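Local coordinates for SnoaL-like domain-containing protein (Silicibacter pomeroyi, PDB 3FLJ) that is of unknown function but adopts the cystatin-like alpha+beta fold of SnoaL-like proteins, whose curved sheet and helices commonly enclose a ligand pocket, at residues L38-L43 against T59-V64; M50-Y55 against G131-A136; E77-R82 against E93-V98; G105-T110 against F120-R125. All coordinates share one frame; numbering follows the deposited sequence. Where two conformers were deposited one is given.

Contact 1: residues L38-L43 against T59-V64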
loop_
_atom_site.group_PDB
_atom_site.type_symbol
_atom_site.label_atom_id
_atom_site.label_comp_id
_atom_site.label_asym_id
_atom_site.label_seq_id
_atom_site.Cartn_x
_atom_site.Cartn_y
_atom_site.Cartn_z
ATOM N N LEU A 38 2.317 -19.284 15.062
ATOM C CA LEU A 38 3.600 -18.591 14.836
ATOM C C LEU A 38 3.455 -17.061 14.709
ATOM O O LEU A 38 4.373 -16.331 15.086
ATOM C CB LEU A 38 4.355 -19.191 13.639
ATOM C CG LEU A 38 4.752 -20.676 13.766
ATOM C CD1 LEU A 38 5.433 -21.135 12.479
ATOM C CD2 LEU A 38 5.653 -20.976 14.974
ATOM N N ILE A 39 2.318 -16.593 14.188
ATOM C CA ILE A 39 2.016 -15.152 14.081
ATOM C C ILE A 39 1.834 -14.515 15.481
ATOM O O ILE A 39 2.380 -13.438 15.706
ATOM C CB ILE A 39 0.750 -14.885 13.180
ATOM C CG1 ILE A 39 1.014 -15.284 11.715
ATOM C CG2 ILE A 39 0.346 -13.412 13.212
ATOM C CD1 ILE A 39 -0.249 -15.484 10.869
ATOM N N HIS A 40 1.102 -15.211 16.377
ATOM C CA HIS A 40 0.779 -14.740 17.736
ATOM C C HIS A 40 1.985 -14.139 18.501
ATOM O O HIS A 40 1.870 -13.040 19.059
ATOM C CB HIS A 40 0.140 -15.893 18.539
ATOM C CG HIS A 40 -0.584 -15.464 19.772
ATOM N ND1 HIS A 40 0.035 -15.340 20.993
ATOM C CD2 HIS A 40 -1.890 -15.177 19.980
ATOM C CE1 HIS A 40 -0.854 -14.979 21.902
ATOM N NE2 HIS A 40 -2.029 -14.872 21.312
ATOM N N ALA A 41 3.113 -14.858 18.497
ATOM C CA ALA A 41 4.351 -14.442 19.205
ATOM C C ALA A 41 4.995 -13.115 18.767
ATOM O O ALA A 41 5.733 -12.504 19.546
ATOM C CB ALA A 41 5.399 -15.575 19.178
ATOM N N LEU A 42 4.719 -12.687 17.538
ATOM C CA LEU A 42 5.229 -11.414 17.000
ATOM C C LEU A 42 4.341 -10.187 17.277
ATOM O O LEU A 42 4.784 -9.058 17.034
ATOM C CB LEU A 42 5.437 -11.551 15.484
ATOM C CG LEU A 42 6.324 -12.730 15.030
ATOM C CD1 LEU A 42 6.522 -12.663 13.531
ATOM C CD2 LEU A 42 7.674 -12.775 15.746
ATOM N N LEU A 43 3.141 -10.397 17.830
ATOM C CA LEU A 43 2.147 -9.334 18.003
ATOM C C LEU A 43 2.130 -8.783 19.411
ATOM O O LEU A 43 2.215 -9.547 20.363
ATOM C CB LEU A 43 0.747 -9.871 17.676
ATOM C CG LEU A 43 0.511 -10.542 16.320
ATOM C CD1 LEU A 43 -0.941 -11.069 16.212
ATOM C CD2 LEU A 43 0.845 -9.632 15.154
ATOM N N THR A 59 -8.459 -5.318 17.241
ATOM C CA THR A 59 -7.544 -5.089 18.363
ATOM C C THR A 59 -7.397 -6.351 19.221
ATOM O O THR A 59 -8.394 -6.973 19.575
ATOM C CB THR A 59 -8.008 -3.895 19.223
ATOM O OG1 THR A 59 -8.109 -2.728 18.391
ATOM C CG2 THR A 59 -7.012 -3.614 20.376
ATOM N N GLY A 60 -6.151 -6.714 19.536
ATOM C CA GLY A 60 -5.824 -7.871 20.390
ATOM C C GLY A 60 -5.076 -8.956 19.640
ATOM O O GLY A 60 -5.456 -9.281 18.518
ATOM N N ARG A 61 -4.051 -9.527 20.281
ATOM C CA ARG A 61 -3.223 -10.562 19.647
ATOM C C ARG A 61 -4.017 -11.814 19.240
ATOM O O ARG A 61 -3.771 -12.346 18.159
ATOM C CB ARG A 61 -1.975 -10.936 20.475
ATOM C CG ARG A 61 -2.218 -11.473 21.885
ATOM C CD ARG A 61 -1.008 -12.247 22.432
ATOM N NE ARG A 61 0.186 -11.415 22.637
ATOM C CZ ARG A 61 0.688 -10.970 23.804
ATOM N NH1 ARG A 61 0.133 -11.242 24.997
ATOM N NH2 ARG A 61 1.797 -10.215 23.775
ATOM N N ASP A 62 -4.962 -12.264 20.076
ATOM C CA ASP A 62 -5.794 -13.445 19.745
ATOM C C ASP A 62 -6.668 -13.237 18.488
ATOM O O ASP A 62 -6.541 -14.013 17.533
ATOM C CB ASP A 62 -6.616 -13.940 20.949
ATOM C CG ASP A 62 -5.770 -14.585 22.037
ATOM O OD1 ASP A 62 -4.526 -14.595 21.962
ATOM O OD2 ASP A 62 -6.381 -15.085 23.005
ATOM N N PRO A 63 -7.549 -12.211 18.477
ATOM C CA PRO A 63 -8.314 -11.972 17.246
ATOM C C PRO A 63 -7.481 -11.602 15.992
ATOM O O PRO A 63 -7.812 -12.068 14.894
ATOM C CB PRO A 63 -9.288 -10.849 17.641
ATOM C CG PRO A 63 -8.782 -10.268 18.871
ATOM C CD PRO A 63 -7.989 -11.313 19.568
ATOM N N VAL A 64 -6.412 -10.815 16.162
ATOM C CA VAL A 64 -5.562 -10.399 15.021
ATOM C C VAL A 64 -4.840 -11.594 14.385
ATOM O O VAL A 64 -4.800 -11.693 13.157
ATOM C CB VAL A 64 -4.604 -9.240 15.394
ATOM C CG1 VAL A 64 -3.545 -8.987 14.304
ATOM C CG2 VAL A 64 -5.430 -7.979 15.679
#
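A histidine-carboxylate hydrogen bond between H40 and D62 ties together two helices near the surface: in the conformer of H40 given here, one of two modelled, NE2 gives its hydrogen to OD1 of D62 at 2.6 Å. In this cystatin-like fold the bond joins helix 36-40 to the first turn of helix 61-74, which G60 precedes as N-cap. The acceptor lies only 7° out of the imidazole plane, although carboxylate and ring are themselves turned 41° apart. H40 reaches across because its CG stands anti to the backbone N (chi1 -163°), and a type I turn from H40 to L43 then leads the chain back toward R61. The R61 side chain, also modelled in two conformers, runs between the H40 ring and L43; its exact placement against the imidazole is doubtful. CB of R61 touches CB of L43 at 4.0 Å, while the guanidinium presents its edge to the carbonyl O of L43, 3.5 Å from NH2 of R61. NH1 makes a long, weak ion pair with E45. Beneath this polar surface the contact turns apolar and buried. L43 leans on the helix, its CD1 lying 3.8 Å from CG1 of V64 and 3.7 Å from the carbonyl O of R61.

Contact 2: residues M50-Y55 against G131-A136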
loop_
_atom_site.group_PDB
_atom_site.type_symbol
_atom_site.label_atom_id
_atom_site.label_comp_id
_atom_site.label_asym_id
_atom_site.label_seq_id
_atom_site.Cartn_x
_atom_site.Cartn_y
_atom_site.Cartn_z
HETATM N N MSE A 50 -5.388 -3.251 10.718
HETATM C CA MSE A 50 -6.253 -2.471 9.828
HETATM C C MSE A 50 -6.214 -3.110 8.426
HETATM O O MSE A 50 -5.215 -2.968 7.707
HETATM C CB MSE A 50 -5.763 -1.032 9.826
HETATM C CG MSE A 50 -6.111 -0.280 11.108
HETATM SE SE MSE A 50 -4.855 1.135 11.460
HETATM C CE MSE A 50 -3.335 0.020 12.096
ATOM N N PRO A 51 -7.310 -3.812 8.018
ATOM C CA PRO A 51 -7.280 -4.521 6.736
ATOM C C PRO A 51 -7.432 -3.621 5.504
ATOM O O PRO A 51 -7.857 -2.488 5.644
ATOM C CB PRO A 51 -8.481 -5.459 6.866
ATOM C CG PRO A 51 -9.464 -4.666 7.617
ATOM C CD PRO A 51 -8.643 -3.967 8.655
ATOM N N PRO A 52 -7.139 -4.139 4.292
ATOM C CA PRO A 52 -7.321 -3.302 3.091
ATOM C C PRO A 52 -8.792 -3.169 2.641
ATOM O O PRO A 52 -9.107 -2.293 1.821
ATOM C CB PRO A 52 -6.514 -4.053 2.040
ATOM C CG PRO A 52 -6.655 -5.475 2.417
ATOM C CD PRO A 52 -6.751 -5.517 3.926
ATOM N N THR A 53 -9.662 -4.024 3.181
ATOM C CA THR A 53 -11.073 -4.115 2.830
ATOM C C THR A 53 -11.903 -3.017 3.504
ATOM O O THR A 53 -12.275 -2.053 2.842
ATOM C CB THR A 53 -11.590 -5.519 3.189
ATOM O OG1 THR A 53 -11.279 -5.774 4.564
ATOM C CG2 THR A 53 -10.895 -6.582 2.327
ATOM N N TYR A 54 -12.119 -3.120 4.820
ATOM C CA TYR A 54 -12.946 -2.158 5.582
ATOM C C TYR A 54 -12.089 -1.135 6.317
ATOM O O TYR A 54 -10.976 -1.461 6.712
ATOM C CB TYR A 54 -13.788 -2.899 6.619
ATOM C CG TYR A 54 -14.723 -3.939 6.049
ATOM C CD1 TYR A 54 -15.788 -3.565 5.209
ATOM C CD2 TYR A 54 -14.581 -5.304 6.376
ATOM C CE1 TYR A 54 -16.693 -4.539 4.682
ATOM C CE2 TYR A 54 -15.467 -6.277 5.858
ATOM C CZ TYR A 54 -16.519 -5.889 5.019
ATOM O OH TYR A 54 -17.387 -6.839 4.516
ATOM N N TYR A 55 -12.627 0.073 6.544
ATOM C CA TYR A 55 -11.947 1.137 7.331
ATOM C C TYR A 55 -12.288 0.915 8.818
ATOM O O TYR A 55 -12.990 1.705 9.457
ATOM C CB TYR A 55 -12.348 2.538 6.855
ATOM C CG TYR A 55 -11.405 3.641 7.285
ATOM C CD1 TYR A 55 -10.095 3.680 6.791
ATOM C CD2 TYR A 55 -11.819 4.687 8.130
ATOM C CE1 TYR A 55 -9.197 4.709 7.148
ATOM C CE2 TYR A 55 -10.913 5.739 8.497
ATOM C CZ TYR A 55 -9.608 5.720 8.003
ATOM O OH TYR A 55 -8.697 6.705 8.312
ATOM N N GLY A 131 -11.916 -6.508 -3.611
ATOM C CA GLY A 131 -13.334 -6.937 -3.536
ATOM C C GLY A 131 -13.477 -8.447 -3.354
ATOM O O GLY A 131 -14.267 -8.907 -2.515
ATOM N N ALA A 132 -12.684 -9.201 -4.126
ATOM C CA ALA A 132 -12.605 -10.666 -4.026
ATOM C C ALA A 132 -12.097 -11.110 -2.638
ATOM O O ALA A 132 -12.659 -12.044 -2.058
ATOM C CB ALA A 132 -11.730 -11.249 -5.140
ATOM N N LEU A 133 -11.053 -10.444 -2.120
ATOM C CA LEU A 133 -10.544 -10.685 -0.754
ATOM C C LEU A 133 -11.632 -10.429 0.302
ATOM O O LEU A 133 -11.811 -11.259 1.188
ATOM C CB LEU A 133 -9.295 -9.833 -0.421
ATOM C CG LEU A 133 -8.669 -9.907 0.991
ATOM C CD1 LEU A 133 -8.287 -11.339 1.357
ATOM C CD2 LEU A 133 -7.464 -8.944 1.142
ATOM N N ARG A 134 -12.332 -9.294 0.186
ATOM C CA ARG A 134 -13.427 -8.911 1.100
ATOM C C ARG A 134 -14.512 -9.996 1.147
ATOM O O ARG A 134 -14.930 -10.375 2.235
ATOM C CB ARG A 134 -14.061 -7.576 0.700
ATOM C CG ARG A 134 -15.145 -7.027 1.673
ATOM C CD ARG A 134 -16.002 -5.953 1.024
ATOM N NE ARG A 134 -16.717 -6.467 -0.152
ATOM C CZ ARG A 134 -17.563 -5.777 -0.921
ATOM N NH1 ARG A 134 -17.883 -4.503 -0.651
ATOM N NH2 ARG A 134 -18.119 -6.377 -1.982
ATOM N N ASP A 135 -14.924 -10.483 -0.027
ATOM C CA ASP A 135 -15.927 -11.551 -0.123
ATOM C C ASP A 135 -15.438 -12.861 0.517
ATOM O O ASP A 135 -16.174 -13.453 1.312
ATOM C CB ASP A 135 -16.370 -11.779 -1.576
ATOM C CG ASP A 135 -17.142 -10.579 -2.171
ATOM O OD1 ASP A 135 -17.586 -9.673 -1.415
ATOM O OD2 ASP A 135 -17.305 -10.559 -3.414
ATOM N N ALA A 136 -14.197 -13.265 0.211
ATOM C CA ALA A 136 -13.585 -14.476 0.803
ATOM C C ALA A 136 -13.458 -14.386 2.335
ATOM O O ALA A 136 -13.747 -15.363 3.036
ATOM C CB ALA A 136 -12.225 -14.790 0.166
#
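R134, T53 and L133 carry this contact, in which the loop M50-Y55 leans on one side of helix 127-143. The backbones come nearest at T53 and R134, and the threonine meets the helix with its methyl: CG2 lies 3.7 Å from CA of R134 and equally far from its CB. With chi1 at 54°, OG1 stands between the backbone N and the carbonyl carbon, which leaves CG2 to face the helix. R134 then runs out past the hydroxyl end of Y54, crossing it at about a right angle. Its CG comes 3.6 Å from the tyrosine OH, and CD lies 4.0 Å from CE1, an oblique approach to the ring. The same hydroxyl is hydrogen-bonded to N138, one turn further along. In this cystatin-like fold helix 127-143 follows strand 117-125, and L133 turns toward the loop and that strand, its CD2 meeting CG of P52 at 3.8 Å while the leucine also touches M124. Putting an alanine at R134 would probably leave the Y54 ring without the methylenes that pack against it and D135 without its weak salt-bridge partner. That bridge is long, 3.4 Å from NH2 of R134 to OD1 of D135. P51 O also accepts a hydrogen bond from R125 of the second subunit.

Contact 3: residues E77-R82 against E93-V98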
loop_
_atom_site.group_PDB
_atom_site.type_symbol
_atom_site.label_atom_id
_atom_site.label_comp_id
_atom_site.label_asym_id
_atom_site.label_seq_id
_atom_site.Cartn_x
_atom_site.Cartn_y
_atom_site.Cartn_z
ATOM N N GLU A 77 0.245 -18.075 -4.045
ATOM C CA GLU A 77 1.456 -17.594 -4.717
ATOM C C GLU A 77 2.036 -16.351 -3.999
ATOM O O GLU A 77 2.464 -15.402 -4.639
ATOM C CB GLU A 77 1.164 -17.302 -6.207
ATOM C CG GLU A 77 0.552 -18.482 -6.985
ATOM C CD GLU A 77 0.413 -18.248 -8.507
ATOM O OE1 GLU A 77 0.922 -17.231 -9.050
ATOM O OE2 GLU A 77 -0.211 -19.112 -9.177
ATOM N N PHE A 78 2.009 -16.367 -2.665
ATOM C CA PHE A 78 2.408 -15.214 -1.872
ATOM C C PHE A 78 3.925 -15.131 -1.768
ATOM O O PHE A 78 4.595 -16.136 -1.517
ATOM C CB PHE A 78 1.792 -15.268 -0.462
ATOM C CG PHE A 78 2.034 -14.023 0.358
ATOM C CD1 PHE A 78 3.243 -13.841 1.059
ATOM C CD2 PHE A 78 1.069 -13.016 0.418
ATOM C CE1 PHE A 78 3.483 -12.673 1.800
ATOM C CE2 PHE A 78 1.286 -11.852 1.169
ATOM C CZ PHE A 78 2.503 -11.676 1.860
ATOM N N ARG A 79 4.450 -13.922 -1.947
ATOM C CA ARG A 79 5.861 -13.639 -1.672
ATOM C C ARG A 79 6.080 -12.150 -1.479
ATOM O O ARG A 79 5.426 -11.330 -2.141
ATOM C CB ARG A 79 6.839 -14.187 -2.738
ATOM C CG ARG A 79 6.929 -13.487 -4.096
ATOM C CD ARG A 79 5.667 -13.641 -4.896
ATOM N NE ARG A 79 5.799 -13.048 -6.230
ATOM C CZ ARG A 79 4.947 -13.226 -7.248
ATOM N NH1 ARG A 79 3.836 -13.960 -7.120
ATOM N NH2 ARG A 79 5.201 -12.633 -8.415
ATOM N N TYR A 80 7.001 -11.817 -0.578
ATOM C CA TYR A 80 7.431 -10.435 -0.406
ATOM C C TYR A 80 8.378 -10.107 -1.560
ATOM O O TYR A 80 9.053 -11.002 -2.077
ATOM C CB TYR A 80 8.082 -10.205 0.962
ATOM C CG TYR A 80 7.065 -10.219 2.077
ATOM C CD1 TYR A 80 6.216 -9.126 2.269
ATOM C CD2 TYR A 80 6.944 -11.316 2.951
ATOM C CE1 TYR A 80 5.252 -9.109 3.303
ATOM C CE2 TYR A 80 5.986 -11.303 4.008
ATOM C CZ TYR A 80 5.151 -10.194 4.171
ATOM O OH TYR A 80 4.221 -10.168 5.168
ATOM N N ARG A 81 8.354 -8.846 -1.995
ATOM C CA ARG A 81 9.217 -8.320 -3.063
ATOM C C ARG A 81 10.286 -7.417 -2.477
ATOM O O ARG A 81 11.467 -7.622 -2.740
ATOM C CB ARG A 81 8.393 -7.573 -4.106
ATOM C CG ARG A 81 7.343 -8.478 -4.738
ATOM C CD ARG A 81 6.827 -7.983 -6.057
ATOM N NE ARG A 81 6.238 -6.635 -6.004
ATOM C CZ ARG A 81 5.527 -6.074 -6.994
ATOM N NH1 ARG A 81 5.233 -6.731 -8.118
ATOM N NH2 ARG A 81 5.073 -4.841 -6.855
ATOM N N ARG A 82 9.859 -6.427 -1.684
ATOM C CA ARG A 82 10.767 -5.472 -1.039
ATOM C C ARG A 82 10.453 -5.271 0.443
ATOM O O ARG A 82 9.286 -5.187 0.807
ATOM C CB ARG A 82 10.762 -4.134 -1.775
ATOM C CG ARG A 82 11.392 -4.214 -3.157
ATOM C CD ARG A 82 11.540 -2.829 -3.759
ATOM N NE ARG A 82 10.259 -2.182 -4.052
ATOM C CZ ARG A 82 10.100 -0.915 -4.470
ATOM N NH1 ARG A 82 11.136 -0.120 -4.682
ATOM N NH2 ARG A 82 8.882 -0.421 -4.710
ATOM N N GLU A 93 6.488 -4.903 1.019
ATOM C CA GLU A 93 5.769 -5.008 -0.246
ATOM C C GLU A 93 5.666 -6.471 -0.653
ATOM O O GLU A 93 6.674 -7.166 -0.653
ATOM C CB GLU A 93 6.509 -4.211 -1.316
ATOM C CG GLU A 93 5.970 -4.265 -2.736
ATOM C CD GLU A 93 6.935 -3.598 -3.686
ATOM O OE1 GLU A 93 7.506 -2.569 -3.315
ATOM O OE2 GLU A 93 7.158 -4.102 -4.776
ATOM N N PHE A 94 4.463 -6.904 -1.040
ATOM C CA PHE A 94 4.212 -8.280 -1.492
ATOM C C PHE A 94 3.372 -8.356 -2.761
ATOM O O PHE A 94 2.724 -7.375 -3.142
ATOM C CB PHE A 94 3.541 -9.097 -0.377
ATOM C CG PHE A 94 2.168 -8.601 0.038
ATOM C CD1 PHE A 94 1.014 -9.043 -0.629
ATOM C CD2 PHE A 94 2.023 -7.726 1.115
ATOM C CE1 PHE A 94 -0.275 -8.604 -0.237
ATOM C CE2 PHE A 94 0.741 -7.284 1.532
ATOM C CZ PHE A 94 -0.411 -7.721 0.850
ATOM N N GLN A 95 3.431 -9.524 -3.398
ATOM C CA GLN A 95 2.594 -9.889 -4.538
ATOM C C GLN A 95 1.971 -11.261 -4.230
ATOM O O GLN A 95 2.595 -12.111 -3.578
ATOM C CB GLN A 95 3.394 -9.926 -5.831
ATOM C CG GLN A 95 2.515 -10.065 -7.091
ATOM C CD GLN A 95 3.278 -9.962 -8.401
ATOM O OE1 GLN A 95 4.439 -9.552 -8.438
ATOM N NE2 GLN A 95 2.619 -10.342 -9.493
ATOM N N CYS A 96 0.735 -11.454 -4.678
ATOM C CA CYS A 96 0.002 -12.713 -4.487
ATOM C C CYS A 96 -1.191 -12.763 -5.443
ATOM O O CYS A 96 -1.307 -11.908 -6.348
ATOM C CB CYS A 96 -0.458 -12.846 -3.016
ATOM S SG CYS A 96 -1.567 -11.560 -2.501
ATOM N N LYS A 97 -1.998 -13.811 -5.306
ATOM C CA LYS A 97 -3.268 -13.929 -6.014
ATOM C C LYS A 97 -4.404 -14.231 -5.031
ATOM O O LYS A 97 -4.166 -14.773 -3.938
ATOM C CB LYS A 97 -3.216 -15.007 -7.108
ATOM C CG LYS A 97 -2.065 -14.849 -8.085
ATOM C CD LYS A 97 -2.121 -15.787 -9.287
ATOM C CE LYS A 97 -3.180 -15.367 -10.298
ATOM N NZ LYS A 97 -3.099 -16.108 -11.599
ATOM N N VAL A 98 -5.613 -13.805 -5.408
ATOM C CA VAL A 98 -6.868 -14.149 -4.728
ATOM C C VAL A 98 -7.611 -14.890 -5.844
ATOM O O VAL A 98 -8.156 -14.254 -6.764
ATOM C CB VAL A 98 -7.630 -12.918 -4.203
ATOM C CG1 VAL A 98 -8.950 -13.336 -3.576
ATOM C CG2 VAL A 98 -6.782 -12.172 -3.192
#
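E77 starts beside K97, the two chains pointing the same way, with OE1 of E77 3.4 Å from CD of K97. F78 brings its ring to F94, the two lying near parallel (29°) but slid apart, with CE2 of F78 3.3 Å from CD1 of F94 over the F94 face; SG of C96 stands obliquely beside the F78 ring. R79 pairs with Q95 through two backbone hydrogen bonds. Its guanidinium stacks on the glutamine side chain, the planes 27° apart, and NH1 bonds back to the carbonyl O of E77 in the carbonyl plane, which probably helps to hold the guanidinium in that position. Y80 sets CD1 3.8 Å from CB of F94, and its hydroxyl is bonded to D107. The hairpin of strands 78-86 and 89-98, part of the cystatin-like sheet, has a classic beta bulge here, R81 and R82 both facing E93. The E93 chain is extended, CG anti to its N (chi1 176°), which carries the carboxylate out between the two arginines into a salt-bridge network. R81 NE meets OE2 of E93 (3.0 Å) on that oxygen's anti lone pair, and R81 NH1 reaches OE1 of Q95 (2.9 Å) from above the amide plane. R82 grips the other oxygen side-on, NE and NH2 each 2.9 Å from OE1 of E93. R81 NH2, besides a weak bond to E93 OE2, forms a salt bridge with E121 of the second subunit, and R82 NH1 one with D89 of that subunit.

Contact 4: residues G105-T110 against F120-R125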
loop_
_atom_site.group_PDB
_atom_site.type_symbol
_atom_site.label_atom_id
_atom_site.label_comp_id
_atom_site.label_asym_id
_atom_site.label_seq_id
_atom_site.Cartn_x
_atom_site.Cartn_y
_atom_site.Cartn_z
ATOM N N GLY A 105 0.442 -5.603 -2.630
ATOM C CA GLY A 105 0.151 -4.887 -1.396
ATOM C C GLY A 105 1.370 -4.534 -0.586
ATOM O O GLY A 105 2.487 -4.858 -0.983
ATOM N N VAL A 106 1.125 -3.802 0.504
ATOM C CA VAL A 106 2.141 -3.429 1.499
ATOM C C VAL A 106 1.604 -3.656 2.919
ATOM O O VAL A 106 0.495 -3.218 3.226
ATOM C CB VAL A 106 2.593 -1.947 1.377
ATOM C CG1 VAL A 106 3.607 -1.565 2.522
ATOM C CG2 VAL A 106 3.209 -1.695 0.003
ATOM N N ASP A 107 2.395 -4.348 3.748
ATOM C CA ASP A 107 2.144 -4.473 5.190
ATOM C C ASP A 107 2.895 -3.306 5.836
ATOM O O ASP A 107 4.130 -3.287 5.819
ATOM C CB ASP A 107 2.673 -5.807 5.750
ATOM C CG ASP A 107 1.969 -7.029 5.160
ATOM O OD1 ASP A 107 0.758 -6.959 4.845
ATOM O OD2 ASP A 107 2.625 -8.083 5.057
ATOM N N LEU A 108 2.156 -2.334 6.377
ATOM C CA LEU A 108 2.735 -1.169 7.069
ATOM C C LEU A 108 2.840 -1.552 8.538
ATOM O O LEU A 108 1.811 -1.694 9.213
ATOM C CB LEU A 108 1.884 0.084 6.882
ATOM C CG LEU A 108 1.818 0.633 5.454
ATOM C CD1 LEU A 108 0.669 1.642 5.305
ATOM C CD2 LEU A 108 3.176 1.244 5.044
ATOM N N ILE A 109 4.074 -1.705 9.022
ATOM C CA ILE A 109 4.352 -2.181 10.378
ATOM C C ILE A 109 4.998 -1.111 11.235
ATOM O O ILE A 109 5.945 -0.463 10.784
ATOM C CB ILE A 109 5.273 -3.431 10.350
ATOM C CG1 ILE A 109 4.630 -4.583 9.555
ATOM C CG2 ILE A 109 5.630 -3.917 11.778
ATOM C CD1 ILE A 109 3.290 -5.124 10.071
ATOM N N THR A 110 4.467 -0.942 12.450
ATOM C CA THR A 110 5.038 -0.087 13.491
ATOM C C THR A 110 5.333 -1.013 14.673
ATOM O O THR A 110 4.413 -1.676 15.182
ATOM C CB THR A 110 4.101 1.037 13.933
ATOM O OG1 THR A 110 3.585 1.700 12.771
ATOM C CG2 THR A 110 4.859 2.049 14.813
ATOM N N PHE A 120 -0.371 -2.820 12.413
ATOM C CA PHE A 120 -0.238 -3.639 11.200
ATOM C C PHE A 120 -1.388 -3.158 10.296
ATOM O O PHE A 120 -2.549 -3.507 10.525
ATOM C CB PHE A 120 -0.378 -5.116 11.618
ATOM C CG PHE A 120 0.060 -6.141 10.578
ATOM C CD1 PHE A 120 -0.166 -5.988 9.193
ATOM C CD2 PHE A 120 0.625 -7.351 11.019
ATOM C CE1 PHE A 120 0.234 -6.979 8.281
ATOM C CE2 PHE A 120 1.023 -8.351 10.102
ATOM C CZ PHE A 120 0.817 -8.158 8.730
ATOM N N GLU A 121 -1.056 -2.339 9.295
ATOM C CA GLU A 121 -2.023 -1.745 8.369
ATOM C C GLU A 121 -1.722 -2.230 6.953
ATOM O O GLU A 121 -0.580 -2.107 6.501
ATOM C CB GLU A 121 -1.929 -0.230 8.479
ATOM C CG GLU A 121 -2.954 0.539 7.645
ATOM C CD GLU A 121 -3.054 1.988 8.061
ATOM O OE1 GLU A 121 -2.075 2.541 8.597
ATOM O OE2 GLU A 121 -4.121 2.580 7.868
ATOM N N VAL A 122 -2.736 -2.773 6.263
ATOM C CA VAL A 122 -2.559 -3.360 4.929
ATOM C C VAL A 122 -3.226 -2.507 3.850
ATOM O O VAL A 122 -4.411 -2.186 3.953
ATOM C CB VAL A 122 -3.079 -4.805 4.870
ATOM C CG1 VAL A 122 -2.879 -5.426 3.444
ATOM C CG2 VAL A 122 -2.397 -5.670 5.922
ATOM N N VAL A 123 -2.445 -2.144 2.827
ATOM C CA VAL A 123 -2.913 -1.400 1.634
ATOM C C VAL A 123 -2.667 -2.324 0.428
ATOM O O VAL A 123 -1.700 -3.086 0.431
ATOM C CB VAL A 123 -2.225 -0.004 1.478
ATOM C CG1 VAL A 123 -2.696 0.957 2.568
ATOM C CG2 VAL A 123 -0.711 -0.099 1.517
HETATM N N MSE A 124 -3.555 -2.283 -0.569
HETATM C CA MSE A 124 -3.489 -3.161 -1.742
HETATM C C MSE A 124 -3.984 -2.546 -3.037
HETATM O O MSE A 124 -4.596 -1.469 -3.043
HETATM C CB MSE A 124 -4.339 -4.429 -1.495
HETATM C CG MSE A 124 -3.670 -5.532 -0.758
HETATM SE SE MSE A 124 -4.941 -7.033 -0.633
HETATM C CE MSE A 124 -5.249 -7.559 -2.387
ATOM N N ARG A 125 -3.678 -3.269 -4.122
ATOM C CA ARG A 125 -4.179 -3.016 -5.482
ATOM C C ARG A 125 -4.336 -4.383 -6.189
ATOM O O ARG A 125 -3.670 -5.342 -5.783
ATOM C CB ARG A 125 -3.217 -2.122 -6.276
ATOM C CG ARG A 125 -1.844 -2.735 -6.569
ATOM C CD ARG A 125 -0.905 -1.774 -7.281
ATOM N NE ARG A 125 -1.441 -1.403 -8.595
ATOM C CZ ARG A 125 -1.266 -2.066 -9.749
ATOM N NH1 ARG A 125 -0.406 -3.081 -9.889
ATOM N NH2 ARG A 125 -1.878 -1.617 -10.843
#
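F120 lies beside I109 and D107 on one face of the antiparallel hairpin formed by strands 101-111 and 117-125 in the cystatin-like sheet. Taken outward, its CB sits 4.0 Å from CD1 of I109. CG is nearer still to that methyl, at 3.4 Å, because the isoleucine lays CD1 over the ring face in a CH-pi contact only 16° off the normal. CD1 and CD2 of the phenylalanine flank the same methyl, and CE2 reaches it too. On the other branch CE1 turns to the aspartate, 3.5 Å from OD1 of D107, which lies at the ring edge, and CZ at the tip comes 3.9 Å from CG of D107, whose OD2 is taken by Y80. With CG anti to the backbone N (chi1 -166°), the ring lies alongside I109 and D107 on the neighbouring strand. A serine in place of F120 would probably open a gap beside D107 and leave the I109 methyl without its aromatic face. F49 meets the F120 ring edge-to-face. On the other face CB of V106 packs on CG2 of V123. Four backbone bonds join the strands at V106-V123 and L108-E121, the shortest being 2.7 Å from N of L108 to O of E121.

How the contacts relate
Contacts 3 and 4 belong to one sheet, strands 89-98 and 101-111 being neighbours in it, and their centres lie about 12 Å apart. F94 N probably bonds G105 O (2.8 Å), and the Y80-D107 pair, 2.6 Å from OH to OD2, links the two contacts through side chains. D107 and F78 both lie near a bound unidentified molecule, probably from the crystallisation liquor, which may mark a pocket. Contact 2 extends this core: the backbone of M50 probably bonds F120 O and V122 N of contact 4, and A132 touches V98 of contact 3. Contact 1 stands apart, about 21 Å from contact 3 between centres; contacts 2, 3 and 4 all meet the second subunit.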